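Local atomic coordinates of peptidoglycan-N-acetylmuramic acid deacetylase PdaC (PDB entry 6H8N), a protein that removes acetyl groups from N-acetylmuramic acid residues of peptidoglycan, a modification that confers lysozyme resistance, and also deacylates short chitin oligomers. Residues Q182-T185 with V186-E190. The protein carries 1 engineered substitution. Sequence-based numbering, arbitrary orientation.
Sequences QLVT and VSQLE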
ATOM      1  N   GLN A 182      13.037  -2.050   8.572  1.00 10.01           N
ATOM      2  CA  GLN A 182      12.813  -2.852   7.382  1.00 10.35           C
ATOM      3  C   GLN A 182      11.512  -2.379   6.750  1.00 10.30           C
ATOM      4  O   GLN A 182      10.457  -2.382   7.395  1.00 11.01           O
ATOM      5  CB  GLN A 182      12.711  -4.329   7.756  1.00 11.60           C
ATOM      6  CG  GLN A 182      13.951  -4.870   8.439  1.00 12.80           C
ATOM      7  CD  GLN A 182      13.721  -6.199   9.098  1.00 13.28           C
ATOM      8  OE1 GLN A 182      14.158  -7.231   8.600  1.00 16.50           O
ATOM      9  NE2 GLN A 182      13.006  -6.188  10.215  1.00 13.97           N
ATOM     10  N   LEU A 183      11.608  -1.931   5.506  1.00  9.75           N
ATOM     11  CA  LEU A 183      10.452  -1.474   4.740  1.00  9.31           C
ATOM     12  C   LEU A 183       9.851  -2.684   4.038  1.00 10.07           C
ATOM     13  O   LEU A 183      10.391  -3.169   3.041  1.00 10.87           O
ATOM     14  CB  LEU A 183      10.860  -0.386   3.749  1.00 10.58           C
ATOM     15  CG  LEU A 183      10.969   1.034   4.319  1.00 13.76           C
ATOM     16  CD1 LEU A 183      11.905   1.139   5.506  1.00 17.79           C
ATOM     17  CD2 LEU A 183      11.386   1.988   3.210  1.00 16.51           C
ATOM     18  N   VAL A 184       8.724  -3.148   4.549  1.00  9.45           N
ATOM     19  CA  VAL A 184       8.125  -4.412   4.142  1.00  8.72           C
ATOM     20  C   VAL A 184       6.770  -4.169   3.488  1.00  9.22           C
ATOM     21  O   VAL A 184       6.152  -3.118   3.654  1.00  9.38           O
ATOM     22  CB  VAL A 184       8.011  -5.393   5.330  1.00 11.34           C
ATOM     23  CG1 VAL A 184       9.373  -5.565   5.994  1.00 13.59           C
ATOM     24  CG2 VAL A 184       7.021  -4.911   6.353  1.00 12.07           C
ATOM     25  N   THR A 185       6.289  -5.185   2.771  1.00  9.02           N
ATOM     26  CA  THR A 185       4.964  -5.122   2.181  1.00  8.89           C
ATOM     27  C   THR A 185       3.908  -5.373   3.257  1.00  9.09           C
ATOM     28  O   THR A 185       4.200  -5.819   4.374  1.00  8.93           O
ATOM     29  CB  THR A 185       4.801  -6.170   1.083  1.00  8.48           C
ATOM     30  OG1 THR A 185       4.832  -7.466   1.696  1.00  9.79           O
ATOM     31  CG2 THR A 185       5.880  -6.056   0.024  1.00 10.27           C
ATOM     32  N   VAL A 186       2.658  -5.088   2.916  1.00  8.45           N
ATOM     33  CA  VAL A 186       1.563  -5.339   3.848  1.00  9.07           C
ATOM     34  C   VAL A 186       1.507  -6.809   4.248  1.00 10.59           C
ATOM     35  O   VAL A 186       1.344  -7.143   5.434  1.00  9.39           O
ATOM     36  CB  VAL A 186       0.236  -4.824   3.258  1.00  9.06           C
ATOM     37  CG1 VAL A 186      -0.988  -5.352   4.019  1.00 11.36           C
ATOM     38  CG2 VAL A 186       0.229  -3.314   3.234  1.00 10.40           C
ATOM     39  N   SER A 187       1.624  -7.711   3.280  1.00 10.31           N
ATOM     40  CA  SER A 187       1.585  -9.139   3.611  1.00 10.30           C
ATOM     41  C   SER A 187       2.793  -9.560   4.444  1.00 11.82           C
ATOM     42  O   SER A 187       2.667 -10.413   5.332  1.00 11.37           O
ATOM     43  CB  SER A 187       1.452  -9.963   2.337  1.00 12.70           C
ATOM     44  OG  SER A 187       0.178  -9.711   1.760  1.00 13.61           O
ATOM     45  N   GLN A 188       3.971  -8.977   4.191  1.00  9.63           N
ATOM     46  CA  GLN A 188       5.134  -9.292   5.002  1.00 10.13           C
ATOM     47  C   GLN A 188       4.946  -8.808   6.429  1.00 10.45           C
ATOM     48  O   GLN A 188       5.375  -9.478   7.376  1.00 10.64           O
ATOM     49  CB  GLN A 188       6.387  -8.687   4.392  1.00 10.18           C
ATOM     50  CG  GLN A 188       6.873  -9.423   3.160  1.00 11.28           C
ATOM     51  CD  GLN A 188       7.904  -8.658   2.357  1.00 15.38           C
ATOM     52  OE1 GLN A 188       8.137  -7.465   2.550  1.00 11.82           O
ATOM     53  NE2 GLN A 188       8.525  -9.354   1.407  1.00 24.21           N
ATOM     54  N   LEU A 189       4.315  -7.647   6.610  1.00  9.75           N
ATOM     55  CA  LEU A 189       4.048  -7.157   7.954  1.00 10.28           C
ATOM     56  C   LEU A 189       3.091  -8.094   8.690  1.00 11.00           C
ATOM     57  O   LEU A 189       3.301  -8.402   9.873  1.00 11.34           O
ATOM     58  CB  LEU A 189       3.477  -5.749   7.868  1.00 11.28           C
ATOM     59  CG  LEU A 189       3.007  -5.162   9.202  1.00 13.64           C
ATOM     60  CD1 LEU A 189       4.146  -5.073  10.188  1.00 17.74           C
ATOM     61  CD2 LEU A 189       2.334  -3.805   8.954  1.00 14.03           C
ATOM     62  N   GLU A 190       2.037  -8.559   8.013  1.00 10.80           N
ATOM     63  CA  GLU A 190       1.132  -9.538   8.614  1.00 12.92           C
ATOM     64  C   GLU A 190       1.901 -10.758   9.089  1.00 11.43           C
ATOM     65  O   GLU A 190       1.638 -11.289  10.180  1.00 13.14           O
ATOM     66  CB  GLU A 190       0.059  -9.968   7.606  1.00 15.04           C
ATOM     67  CG  GLU A 190      -0.997  -8.926   7.262  1.00 19.06           C
ATOM     68  CD  GLU A 190      -2.026  -9.454   6.257  1.00 31.53           C
ATOM     69  OE1 GLU A 190      -2.990  -8.719   5.920  1.00 32.91           O
ATOM     70  OE2 GLU A 190      -1.880 -10.619   5.810  1.00 33.36           O
TER
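T185 and Q188 cap the N-terminus of helix 186-197, a local contact at the turn where the short strand 182-183, paired in parallel with strand 11-17, gives way to the last helix of the chain, which is the C-terminal polysaccharide deacetylase part of the protein. T185 occupies the N-cap position. With chi1 at 67°, its hydroxyl lies between the backbone N and the carbonyl carbon and faces the first turn, where OG1 accepts from Q188 N at 3.0 Å. Threonine suits this place because its short side chain brings an acceptor to an amide of the first turn; its methyl, CG2, packs alongside the glutamine, 3.7 Å from Q188 OE1. In return, T185 N donates to Q188 OE1 over 2.9 Å in a nearly straight bond, 171° at the hydrogen, although the N stands above the carbonyl plane of the amide. These reciprocal side-chain-to-backbone bonds make a capping box. Glutamine is long enough to reach back across the turn: chi1 of -74° sets CG beside its own backbone N and 3.2 Å from T185 OG1, and the extended chain beyond carries OE1 on to T185 N. The regular helical bonding begins here as well, L189 N donating to T185 O at 2.9 Å. Just before the cap, V184 CG2 makes an apolar contact with L189 CB at 3.9 Å, the two side chains meeting at roughly a right angle, while V184 CB lies alongside the glutamine's amide oxygen, 3.5 Å from Q188 OE1. L189 also touches V11 of strand 11-17, joining the helix to the parallel sheet of the polysaccharide deacetylase (NodB-homology) fold. V186, turned from the cap, packs on T15 of the same strand, while its N donates to T40 OG1. S187, in the first turn, hydrogen-bonds through OG to E64 OE2, tying that turn to strand 64-67.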